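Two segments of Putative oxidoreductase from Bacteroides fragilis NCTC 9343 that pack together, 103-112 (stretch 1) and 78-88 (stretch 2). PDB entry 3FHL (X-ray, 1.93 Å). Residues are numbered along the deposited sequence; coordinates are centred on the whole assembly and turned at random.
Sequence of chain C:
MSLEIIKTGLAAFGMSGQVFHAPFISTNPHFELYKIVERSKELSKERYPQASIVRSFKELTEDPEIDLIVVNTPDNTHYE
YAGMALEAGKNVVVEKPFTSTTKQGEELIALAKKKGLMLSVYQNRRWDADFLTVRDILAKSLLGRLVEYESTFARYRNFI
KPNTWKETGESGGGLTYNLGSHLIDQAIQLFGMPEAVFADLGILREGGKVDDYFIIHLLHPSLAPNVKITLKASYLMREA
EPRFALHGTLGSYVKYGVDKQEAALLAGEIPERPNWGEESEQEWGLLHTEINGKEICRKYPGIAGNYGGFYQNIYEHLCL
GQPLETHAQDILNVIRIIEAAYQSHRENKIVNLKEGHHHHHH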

# COMPACT_ATOMS: atom_id res chain seq x y z
N LYS C 103 -25.90 -20.05 0.62
CA LYS C 103 -27.17 -20.67 0.25
C LYS C 103 -28.30 -20.29 1.22
O LYS C 103 -29.42 -20.02 0.78
CB LYS C 103 -27.00 -22.19 0.20
CG LYS C 103 -28.10 -22.94 -0.53
CD LYS C 103 -27.79 -24.43 -0.58
CE LYS C 103 -28.83 -25.20 -1.38
NZ LYS C 103 -28.45 -26.64 -1.53
N GLN C 104 -27.99 -20.25 2.51
CA GLN C 104 -28.91 -19.81 3.56
C GLN C 104 -29.28 -18.34 3.40
O GLN C 104 -30.44 -17.95 3.60
CB GLN C 104 -28.25 -20.00 4.92
CG GLN C 104 -28.25 -21.43 5.46
CD GLN C 104 -27.56 -21.50 6.82
OE1 GLN C 104 -26.82 -20.59 7.20
NE2 GLN C 104 -27.81 -22.57 7.55
N GLY C 105 -28.29 -17.53 3.05
CA GLY C 105 -28.48 -16.11 2.78
C GLY C 105 -29.36 -15.86 1.58
O GLY C 105 -30.29 -15.04 1.64
N GLU C 106 -29.10 -16.58 0.49
CA GLU C 106 -29.94 -16.48 -0.71
C GLU C 106 -31.39 -16.91 -0.42
O GLU C 106 -32.33 -16.32 -0.95
CB GLU C 106 -29.35 -17.28 -1.88
CG GLU C 106 -28.06 -16.67 -2.43
CD GLU C 106 -27.40 -17.50 -3.52
OE1 GLU C 106 -27.53 -18.74 -3.51
OE2 GLU C 106 -26.74 -16.89 -4.39
N GLU C 107 -31.55 -17.92 0.44
CA GLU C 107 -32.87 -18.39 0.87
C GLU C 107 -33.66 -17.32 1.64
O GLU C 107 -34.85 -17.11 1.37
CB GLU C 107 -32.73 -19.65 1.73
CG GLU C 107 -34.06 -20.32 2.07
CD GLU C 107 -33.94 -21.34 3.19
OE1 GLU C 107 -32.82 -21.83 3.43
OE2 GLU C 107 -34.97 -21.64 3.83
N LEU C 108 -33.00 -16.65 2.58
CA LEU C 108 -33.62 -15.58 3.37
C LEU C 108 -34.05 -14.40 2.51
O LEU C 108 -35.14 -13.85 2.72
CB LEU C 108 -32.67 -15.11 4.47
CG LEU C 108 -32.46 -16.08 5.63
CD1 LEU C 108 -31.62 -15.41 6.71
CD2 LEU C 108 -33.80 -16.55 6.20
N ILE C 109 -33.19 -14.02 1.56
CA ILE C 109 -33.45 -12.90 0.65
C ILE C 109 -34.69 -13.17 -0.20
O ILE C 109 -35.56 -12.30 -0.34
CB ILE C 109 -32.19 -12.57 -0.22
CG1 ILE C 109 -31.11 -11.89 0.65
CG2 ILE C 109 -32.55 -11.70 -1.44
CD1 ILE C 109 -29.73 -11.82 0.01
N ALA C 110 -34.79 -14.39 -0.73
CA ALA C 110 -35.96 -14.82 -1.51
C ALA C 110 -37.26 -14.89 -0.68
O ALA C 110 -38.32 -14.50 -1.16
CB ALA C 110 -35.69 -16.14 -2.19
N LEU C 111 -37.16 -15.37 0.56
CA LEU C 111 -38.30 -15.40 1.48
C LEU C 111 -38.81 -13.98 1.78
O LEU C 111 -40.01 -13.72 1.66
CB LEU C 111 -37.95 -16.14 2.77
CG LEU C 111 -39.00 -16.24 3.89
CD1 LEU C 111 -40.21 -17.07 3.48
CD2 LEU C 111 -38.37 -16.81 5.16
N ALA C 112 -37.91 -13.07 2.15
CA ALA C 112 -38.28 -11.68 2.38
C ALA C 112 -38.89 -11.02 1.14
O ALA C 112 -39.83 -10.23 1.26
CB ALA C 112 -37.08 -10.87 2.89
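Stretch 2 78-88: HYEYAGMALEA

Stretch 2 is helical from His78 to Glu87, and Ala88 leaves the helix. From Ala82 onward, each backbone N bonds to the O of the fourth residue before it, as in Gly83 N to Tyr79 O at 3.0 Å. Stretch 1 is helical throughout and belongs to a longer helix. The two helices run in the same direction, with an angle of 12° between their axes and a closest approach of 10.2 Å. Because they are so nearly parallel, contacts repeat along their length. Gln104 lies beside Tyr79 (CA to CA 6.7 Å), Leu108 beside Gly83 (CA to CA 6.4 Å) and Ala112 beside Leu86 (CA to CA 6.4 Å).

The main bump on stretch 1 is Leu108. Its side chain is a knob in a hole formed by Tyr79, Ala82, Gly83 and Leu86. Gly83 has no side chain, and Leu108 CD2 lies 3.7 Å from Gly83 CA. Leu108 CD1 rests 3.8 Å from Ala82 CB, another wall of the hole. At the N-terminal side of the hole, Leu108 CG lies 3.9 Å from Tyr79 CD1. At the C-terminal side, Leu86 CD1 lies 4.3 Å from Leu108 CD2 and 3.7 Å from Leu108 O.

Leu86 is the matching bump on stretch 2. It points toward stretch 1 and reaches both Leu111 and Ala112. Leu111 CD2 is 3.9 Å from Leu86 CB, and Ala112 CB is 3.8 Å from Leu86 CD2. Leu111 also touches Glu87, whose end comes nearer to stretch 1 although its CA-to-CB bond points sideways. Here Leu111 CD1 is 3.8 Å from Glu87 OE2, a plain contact.

Tyr79 has the largest area covered by the other stretch. With chi1 in the t rotamer, its ring reaches out across stretch 1, beside Gln104 and Glu107. Gln104 covers one face of the ring: its CG lies 3.7 Å from the centroid of the Tyr79 ring, 10° off the normal, in a CH-pi contact. Gln104 NE2 is over the same face, 3.5 Å from Tyr79 CD2. At the ring edge, Tyr79 OH donates a hydrogen bond to Glu107 OE1 at 2.7 Å. This is the only hydrogen bond between the stretches. It ties down the polar end of the tyrosine.

The two stretches together bury 498 Å². Glu80 and Met84 point away from stretch 1, as Ile109 does from stretch 2, and take no part in the contact.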

# COMPACT_ATOMS: atom_id res chain seq x y z
N HIS C 78 -28.27 -16.76 13.60
CA HIS C 78 -28.72 -15.68 12.68
C HIS C 78 -29.62 -16.11 11.53
O HIS C 78 -30.61 -15.45 11.26
CB HIS C 78 -27.55 -14.84 12.18
CG HIS C 78 -27.02 -13.87 13.19
ND1 HIS C 78 -26.23 -12.80 12.86
CD2 HIS C 78 -27.17 -13.82 14.54
CE1 HIS C 78 -25.91 -12.13 13.95
NE2 HIS C 78 -26.46 -12.73 14.98
N TYR C 79 -29.29 -17.21 10.87
CA TYR C 79 -30.15 -17.77 9.83
C TYR C 79 -31.51 -18.19 10.40
O TYR C 79 -32.55 -17.82 9.85
CB TYR C 79 -29.48 -18.95 9.14
CG TYR C 79 -30.39 -19.83 8.32
CD1 TYR C 79 -30.92 -19.38 7.11
CD2 TYR C 79 -30.72 -21.12 8.75
CE1 TYR C 79 -31.76 -20.19 6.35
CE2 TYR C 79 -31.56 -21.94 8.00
CZ TYR C 79 -32.07 -21.47 6.80
OH TYR C 79 -32.89 -22.28 6.06
N GLU C 80 -31.50 -18.95 11.50
CA GLU C 80 -32.72 -19.47 12.11
C GLU C 80 -33.60 -18.33 12.60
O GLU C 80 -34.80 -18.29 12.33
CB GLU C 80 -32.39 -20.43 13.27
CG GLU C 80 -33.61 -21.17 13.86
CD GLU C 80 -33.35 -21.80 15.24
OE1 GLU C 80 -32.18 -22.07 15.61
OE2 GLU C 80 -34.34 -22.03 15.97
N TYR C 81 -32.97 -17.39 13.31
CA TYR C 81 -33.66 -16.26 13.94
C TYR C 81 -34.25 -15.27 12.93
O TYR C 81 -35.39 -14.81 13.09
CB TYR C 81 -32.74 -15.57 14.94
CG TYR C 81 -32.67 -16.26 16.30
CD1 TYR C 81 -32.97 -17.63 16.44
CD2 TYR C 81 -32.30 -15.54 17.44
CE1 TYR C 81 -32.90 -18.26 17.68
CE2 TYR C 81 -32.22 -16.17 18.70
CZ TYR C 81 -32.52 -17.53 18.80
OH TYR C 81 -32.46 -18.16 20.03
N ALA C 82 -33.49 -14.97 11.87
CA ALA C 82 -33.99 -14.09 10.80
C ALA C 82 -35.11 -14.76 10.01
O ALA C 82 -36.04 -14.08 9.58
CB ALA C 82 -32.87 -13.67 9.84
N GLY C 83 -35.02 -16.08 9.84
CA GLY C 83 -36.06 -16.86 9.17
C GLY C 83 -37.37 -16.89 9.94
O GLY C 83 -38.43 -16.73 9.36
N MET C 84 -37.27 -17.10 11.26
CA MET C 84 -38.42 -17.10 12.16
C MET C 84 -39.12 -15.75 12.14
O MET C 84 -40.36 -15.69 12.08
CB MET C 84 -37.99 -17.39 13.59
CG MET C 84 -37.91 -18.86 13.98
SD MET C 84 -37.37 -18.99 15.70
CE MET C 84 -38.67 -18.09 16.57
N ALA C 85 -38.33 -14.68 12.18
CA ALA C 85 -38.86 -13.32 12.16
C ALA C 85 -39.57 -12.98 10.85
O ALA C 85 -40.62 -12.34 10.86
CB ALA C 85 -37.76 -12.30 12.47
N LEU C 86 -39.01 -13.43 9.73
CA LEU C 86 -39.61 -13.19 8.42
C LEU C 86 -40.89 -14.01 8.23
O LEU C 86 -41.87 -13.51 7.68
CB LEU C 86 -38.62 -13.51 7.29
CG LEU C 86 -37.45 -12.54 7.06
CD1 LEU C 86 -36.46 -13.16 6.08
CD2 LEU C 86 -37.93 -11.18 6.57
N GLU C 87 -40.87 -15.26 8.68
CA GLU C 87 -42.03 -16.14 8.56
C GLU C 87 -43.19 -15.56 9.38
O GLU C 87 -44.34 -15.59 8.95
CB GLU C 87 -41.70 -17.57 9.02
CG GLU C 87 -42.47 -18.65 8.29
CD GLU C 87 -42.04 -18.80 6.83
OE1 GLU C 87 -40.96 -19.40 6.58
OE2 GLU C 87 -42.77 -18.32 5.94
N ALA C 88 -42.85 -14.98 10.53
CA ALA C 88 -43.81 -14.29 11.40
C ALA C 88 -44.29 -12.93 10.87
O ALA C 88 -45.09 -12.26 11.52
CB ALA C 88 -43.23 -14.13 12.80